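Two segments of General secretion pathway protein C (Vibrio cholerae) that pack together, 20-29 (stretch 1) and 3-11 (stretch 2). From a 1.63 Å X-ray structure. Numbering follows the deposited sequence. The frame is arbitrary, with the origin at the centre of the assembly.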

ATOM      1  N   GLY A  20       7.482  -6.513  -3.989  1.00 11.10           N
ATOM      2  CA  GLY A  20       6.397  -5.988  -3.157  1.00 10.05           C
ATOM      3  C   GLY A  20       6.974  -4.909  -2.263  1.00  9.89           C
ATOM      4  O   GLY A  20       8.151  -4.553  -2.403  1.00 10.53           O
ATOM      5  N   TYR A  21       6.157  -4.387  -1.347  1.00  9.28           N
ATOM      6  CA  TYR A  21       6.596  -3.329  -0.426  1.00  8.39           C
ATOM      7  C   TYR A  21       6.314  -3.683   1.028  1.00 10.93           C
ATOM      8  O   TYR A  21       5.186  -4.036   1.382  1.00 10.77           O
ATOM      9  CB  TYR A  21       5.952  -1.976  -0.779  1.00  8.07           C
ATOM     10  CG  TYR A  21       6.337  -1.528  -2.160  1.00 10.42           C
ATOM     11  CD1 TYR A  21       7.361  -0.608  -2.350  1.00 11.05           C
ATOM     12  CD2 TYR A  21       5.710  -2.060  -3.273  1.00  9.36           C
ATOM     13  CE1 TYR A  21       7.742  -0.222  -3.623  1.00  8.50           C
ATOM     14  CE2 TYR A  21       6.077  -1.680  -4.557  1.00  8.91           C
ATOM     15  CZ  TYR A  21       7.095  -0.760  -4.721  1.00 10.25           C
ATOM     16  OH  TYR A  21       7.456  -0.393  -6.000  1.00 10.75           O
ATOM     17  N   ARG A  22       7.346  -3.610   1.859  1.00  9.12           N
ATOM     18  CA  ARG A  22       7.165  -3.794   3.290  1.00  8.61           C
ATOM     19  C   ARG A  22       6.406  -2.606   3.845  1.00 10.41           C
ATOM     20  O   ARG A  22       6.733  -1.453   3.563  1.00  9.63           O
ATOM     21  CB  ARG A  22       8.511  -3.868   4.006  1.00  8.45           C
ATOM     22  CG  ARG A  22       8.399  -4.358   5.441  1.00  9.49           C
ATOM     23  CD  ARG A  22       9.701  -4.092   6.199  1.00  8.18           C
ATOM     24  NE  ARG A  22       9.661  -4.601   7.573  1.00 11.28           N
ATOM     25  CZ  ARG A  22       9.029  -4.001   8.582  1.00 13.29           C
ATOM     26  NH1 ARG A  22       8.354  -2.865   8.371  1.00 10.86           N
ATOM     27  NH2 ARG A  22       9.047  -4.551   9.793  1.00 11.23           N
ATOM     28  N   VAL A  23       5.403  -2.905   4.658  1.00  7.22           N
ATOM     29  CA  VAL A  23       4.599  -1.886   5.315  1.00  8.78           C
ATOM     30  C   VAL A  23       5.172  -1.492   6.681  1.00  9.96           C
ATOM     31  O   VAL A  23       5.495  -2.361   7.501  1.00 10.02           O
ATOM     32  CB  VAL A  23       3.169  -2.431   5.547  1.00  8.13           C
ATOM     33  CG1 VAL A  23       2.405  -1.588   6.547  1.00 11.98           C
ATOM     34  CG2 VAL A  23       2.412  -2.563   4.224  1.00  8.79           C
ATOM     35  N   SER A  24       5.277  -0.180   6.914  1.00  9.54           N
ATOM     36  CA  SER A  24       5.638   0.381   8.220  1.00  9.85           C
ATOM     37  C   SER A  24       4.568   1.393   8.608  1.00  9.78           C
ATOM     38  O   SER A  24       3.839   1.886   7.756  1.00  8.58           O
ATOM     39  CB  SER A  24       7.005   1.085   8.171  1.00 10.61           C
ATOM     40  OG  SER A  24       8.064   0.165   7.915  1.00 12.66           O
ATOM     41  N   PRO A  25       4.471   1.710   9.898  1.00 10.35           N
ATOM     42  CA  PRO A  25       3.472   2.695  10.321  1.00 10.81           C
ATOM     43  C   PRO A  25       3.618   4.042   9.608  1.00 13.19           C
ATOM     44  O   PRO A  25       4.735   4.508   9.367  1.00 12.80           O
ATOM     45  CB  PRO A  25       3.744   2.844  11.822  1.00  9.61           C
ATOM     46  CG  PRO A  25       4.347   1.506  12.210  1.00 11.28           C
ATOM     47  CD  PRO A  25       5.239   1.174  11.032  1.00 11.33           C
ATOM     48  N   GLY A  26       2.483   4.642   9.257  1.00 13.67           N
ATOM     49  CA  GLY A  26       2.479   5.977   8.703  1.00 15.06           C
ATOM     50  C   GLY A  26       2.576   7.024   9.797  1.00 12.89           C
ATOM     51  O   GLY A  26       2.871   6.730  10.970  1.00 14.16           O
ATOM     52  N   LYS A  27       2.306   8.264   9.424  1.00 10.81           N
ATOM     53  CA  LYS A  27       2.471   9.355  10.351  1.00  9.59           C
ATOM     54  C   LYS A  27       1.422   9.320  11.460  1.00  9.14           C
ATOM     55  O   LYS A  27       1.703   9.734  12.588  1.00 12.16           O
ATOM     56  CB  LYS A  27       2.384  10.670   9.590  1.00 11.34           C
ATOM     57  CG  LYS A  27       2.799  11.872  10.398  1.00 15.24           C
ATOM     58  CD  LYS A  27       2.945  13.079   9.511  1.00 19.88           C
ATOM     59  CE  LYS A  27       3.441  14.256  10.318  1.00 22.83           C
ATOM     60  NZ  LYS A  27       3.405  15.503   9.508  1.00 27.47           N
ATOM     61  N   ASP A  28       0.209   8.881  11.123  1.00  8.64           N
ATOM     62  CA  ASP A  28      -0.916   8.919  12.066  1.00  9.83           C
ATOM     63  C   ASP A  28      -1.327   7.516  12.533  1.00 10.68           C
ATOM     64  O   ASP A  28      -1.884   6.737  11.755  1.00 10.74           O
ATOM     65  CB  ASP A  28      -2.105   9.628  11.420  1.00 10.45           C
ATOM     66  CG  ASP A  28      -3.210   9.923  12.399  1.00 11.41           C
ATOM     67  OD1 ASP A  28      -3.184   9.361  13.518  1.00 11.85           O
ATOM     68  OD2 ASP A  28      -4.092  10.729  12.035  1.00 11.82           O
ATOM     69  N   PRO A  29      -1.045   7.186  13.804  1.00 11.72           N
ATOM     70  CA  PRO A  29      -1.404   5.869  14.337  1.00 11.39           C
ATOM     71  C   PRO A  29      -2.889   5.560  14.243  1.00 10.24           C
ATOM     72  O   PRO A  29      -3.269   4.391  14.114  1.00  9.85           O
ATOM     73  CB  PRO A  29      -0.978   5.953  15.813  1.00 12.03           C
ATOM     74  CG  PRO A  29       0.085   6.987  15.835  1.00 13.27           C
ATOM     75  CD  PRO A  29      -0.348   8.012  14.807  1.00 12.25           C
TER
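Stretch 2 3-11: IFQYVRLSQ

Stretch 2 lies along stretch 1 as the neighbouring strand of an antiparallel β-sheet, and where the pairing gives out its helically coiled N-terminal residues continue the contact by offering carbonyl groups to the loop that follows the first strand. The N-to-C directions of strands 20-25 and 7-11 make an angle of 142°, well short of strict antiparallel, and their axes approach to 4.4 Å; together the two stretches bury 758 Å² of surface. Residues 7-11 are extended, whereas 3-6 have helical phi/psi without the regular bonds of a helix, although Tyr6 N and Val7 N both bond to Ile3 O, at 2.9 and 3.1 Å.

In the paired part Tyr21 stands beside Gln11, Arg22 beside Ser10, Val23 beside Leu9 and Ser24 beside Arg8, with CA-CA distances of 4.7, 5.2, 5.1 and 4.9 Å. Two of these pairs carry the main-chain hydrogen bonds. Arg22 N donates to Ser10 O at 2.8 Å and Ser10 N to Arg22 O at 3.1 Å; Ser24 N donates to Arg8 O at 2.9 Å and Arg8 N returns the bond to Ser24 O at 2.9 Å. The alternate pairs bring CA-H groups near the same carbonyls: Leu9 CA lies 3.4 Å from Arg22 O, and Tyr21 CA 3.2 Å from Ser10 O.

The alternation also sorts the side chains. Tyr21, Val23, Leu9 and Gln11 share one face, where Tyr21 CB meets Leu9 CB at 4.0 Å, Val23 CG2 meets Leu9 CD2 at 4.1 Å, and Tyr21 CE1 rests 3.8 Å from Gln11 CG. Val7 adds to the apolar packing, its CG2 lying 3.8 Å from Val23 CG1 even though its CA-to-CB bond points away from stretch 1. Arg22, Ser24, Arg8 and Ser10 occupy the other face. There a water links the strands, 2.9 Å from Ser10 OG and 2.7 Å from Ser24 OG, with a weak bond to Arg22 O at 2.8 Å.

At Gly26 the chains come very close: its CA is 3.7 Å from Val7 CA and 3.5 Å from Val7 N. A CB here would point toward stretch 2 and fall 2.3 Å from Val7 N, so the approach depends on the missing side chain. The coiled segment then presents successive carbonyls to the loop; Lys27 N donates to Phe4 O at 3.0 Å and Asp28 N to Gln5 O at 3.0 Å.

Side chains close over this end. Arg8 reaches along stretch 1 from its partner Ser24 toward Lys27, with its CD 3.4 Å from Pro25 O and one face of its guanidinium over Gly26 C. The extended Lys27 side chain passes the edge of the Phe4 ring, Lys27 CD lying 4.3 Å from Phe4 CE1, and Lys27 CB is 3.6 Å from Gln5 OE1. A second water accepts from both Lys27 NZ at 2.6 Å and Gln5 NE2 at 2.9 Å, tying the ends of these two side chains together.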

ATOM      1  N   ILE A   3      -1.044   9.766   1.326  1.00 12.87           N
ATOM      2  CA  ILE A   3      -0.801   8.367   1.665  1.00 12.68           C
ATOM      3  C   ILE A   3       0.107   8.215   2.889  1.00 10.77           C
ATOM      4  O   ILE A   3      -0.066   7.287   3.692  1.00 11.43           O
ATOM      5  CB  ILE A   3      -0.206   7.595   0.455  1.00 12.52           C
ATOM      6  CG1 ILE A   3      -1.225   7.561  -0.689  1.00 15.87           C
ATOM      7  CG2 ILE A   3       0.207   6.191   0.859  1.00 14.50           C
ATOM      8  CD1 ILE A   3      -0.685   6.929  -1.965  1.00 17.86           C
ATOM      9  N   PHE A   4       1.067   9.130   3.038  1.00 11.08           N
ATOM     10  CA  PHE A   4       2.035   9.064   4.139  1.00 11.02           C
ATOM     11  C   PHE A   4       1.423   9.151   5.538  1.00 10.56           C
ATOM     12  O   PHE A   4       2.073   8.788   6.516  1.00 11.25           O
ATOM     13  CB  PHE A   4       3.139  10.125   3.968  1.00 12.59           C
ATOM     14  CG  PHE A   4       2.648  11.545   4.030  1.00 12.44           C
ATOM     15  CD1 PHE A   4       2.515  12.196   5.251  1.00 13.81           C
ATOM     16  CD2 PHE A   4       2.350  12.243   2.865  1.00 14.10           C
ATOM     17  CE1 PHE A   4       2.071  13.512   5.305  1.00 15.05           C
ATOM     18  CE2 PHE A   4       1.909  13.556   2.911  1.00 14.94           C
ATOM     19  CZ  PHE A   4       1.764  14.190   4.130  1.00 14.46           C
ATOM     20  N   GLN A   5       0.184   9.627   5.632  1.00 10.64           N
ATOM     21  CA  GLN A   5      -0.506   9.661   6.923  1.00  9.59           C
ATOM     22  C   GLN A   5      -0.891   8.245   7.358  1.00  9.58           C
ATOM     23  O   GLN A   5      -0.993   7.964   8.561  1.00 10.22           O
ATOM     24  CB  GLN A   5      -1.775  10.528   6.847  1.00 10.58           C
ATOM     25  CG  GLN A   5      -1.540  11.977   6.439  1.00 11.50           C
ATOM     26  CD  GLN A   5      -0.890  12.807   7.537  1.00 11.29           C
ATOM     27  OE1 GLN A   5      -0.667  12.332   8.658  1.00 11.35           O
ATOM     28  NE2 GLN A   5      -0.609  14.080   7.223  1.00 13.32           N
ATOM     29  N   TYR A   6      -1.081   7.369   6.368  1.00  9.78           N
ATOM     30  CA  TYR A   6      -1.635   6.025   6.582  1.00  9.34           C
ATOM     31  C   TYR A   6      -0.552   4.970   6.684  1.00 11.49           C
ATOM     32  O   TYR A   6      -0.688   4.014   7.439  1.00 12.93           O
ATOM     33  CB  TYR A   6      -2.556   5.623   5.417  1.00 10.48           C
ATOM     34  CG  TYR A   6      -3.768   6.516   5.232  1.00  9.31           C
ATOM     35  CD1 TYR A   6      -5.010   6.140   5.734  1.00 10.92           C
ATOM     36  CD2 TYR A   6      -3.669   7.730   4.557  1.00 10.91           C
ATOM     37  CE1 TYR A   6      -6.122   6.945   5.565  1.00 10.64           C
ATOM     38  CE2 TYR A   6      -4.783   8.543   4.372  1.00 10.45           C
ATOM     39  CZ  TYR A   6      -6.006   8.144   4.887  1.00 12.45           C
ATOM     40  OH  TYR A   6      -7.116   8.953   4.715  1.00 13.16           O
ATOM     41  N   VAL A   7       0.515   5.131   5.903  1.00 10.26           N
ATOM     42  CA  VAL A   7       1.459   4.041   5.732  1.00 10.24           C
ATOM     43  C   VAL A   7       2.797   4.532   5.192  1.00  9.42           C
ATOM     44  O   VAL A   7       2.870   5.568   4.511  1.00 11.10           O
ATOM     45  CB  VAL A   7       0.868   2.953   4.786  1.00 10.98           C
ATOM     46  CG1 VAL A   7       0.779   3.481   3.343  1.00 11.26           C
ATOM     47  CG2 VAL A   7       1.702   1.687   4.845  1.00 12.60           C
ATOM     48  N   ARG A   8       3.853   3.789   5.513  1.00  9.21           N
ATOM     49  CA  ARG A   8       5.153   3.986   4.891  1.00 10.34           C
ATOM     50  C   ARG A   8       5.534   2.691   4.192  1.00 10.95           C
ATOM     51  O   ARG A   8       5.209   1.598   4.673  1.00 10.94           O
ATOM     52  CB  ARG A   8       6.205   4.404   5.925  1.00 11.94           C
ATOM     53  CG  ARG A   8       6.038   5.872   6.323  1.00 14.19           C
ATOM     54  CD  ARG A   8       6.904   6.317   7.488  1.00 16.82           C
ATOM     55  NE  ARG A   8       6.369   7.586   7.975  1.00 20.40           N
ATOM     56  CZ  ARG A   8       6.692   8.169   9.122  1.00 22.32           C
ATOM     57  NH1 ARG A   8       6.122   9.328   9.438  1.00 20.06           N
ATOM     58  NH2 ARG A   8       7.593   7.622   9.933  1.00 22.01           N
ATOM     59  N   LEU A   9       6.209   2.816   3.050  1.00  9.96           N
ATOM     60  CA  LEU A   9       6.548   1.650   2.237  1.00  9.73           C
ATOM     61  C   LEU A   9       8.033   1.602   1.919  1.00 10.30           C
ATOM     62  O   LEU A   9       8.667   2.636   1.702  1.00 10.34           O
ATOM     63  CB  LEU A   9       5.765   1.678   0.925  1.00  9.50           C
ATOM     64  CG  LEU A   9       4.239   1.716   1.031  1.00 10.26           C
ATOM     65  CD1 LEU A   9       3.648   1.880  -0.356  1.00 11.34           C
ATOM     66  CD2 LEU A   9       3.738   0.440   1.700  1.00  9.98           C
ATOM     67  N   SER A  10       8.584   0.397   1.891  1.00  9.23           N
ATOM     68  CA  SER A  10       9.962   0.190   1.420  1.00  8.57           C
ATOM     69  C   SER A  10      10.018  -1.015   0.486  1.00 10.43           C
ATOM     70  O   SER A  10       9.242  -1.955   0.624  1.00 10.42           O
ATOM     71  CB  SER A  10      10.944   0.025   2.593  1.00 11.63           C
ATOM     72  OG  SER A  10      10.616  -1.082   3.422  1.00 12.36           O
ATOM     73  N   GLN A  11      10.933  -0.982  -0.481  1.00  9.56           N
ATOM     74  CA  GLN A  11      10.996  -2.049  -1.475  1.00 10.31           C
ATOM     75  C   GLN A  11      11.497  -3.355  -0.897  1.00 10.79           C
ATOM     76  O   GLN A  11      12.405  -3.381  -0.054  1.00 12.05           O
ATOM     77  CB  GLN A  11      11.943  -1.672  -2.621  1.00 10.32           C
ATOM     78  CG  GLN A  11      11.499  -0.465  -3.412  1.00  9.80           C
ATOM     79  CD  GLN A  11      12.516  -0.090  -4.473  1.00 12.71           C
ATOM     80  OE1 GLN A  11      13.715  -0.369  -4.327  1.00 12.06           O
ATOM     81  NE2 GLN A  11      12.051   0.552  -5.537  1.00 12.58           N
TER
HETATM   82  O   HOH W   1       1.021  16.002   8.617  1.00 32.24           O
HETATM   83  O   HOH W   2       8.685  -0.788   5.507  1.00 17.19           O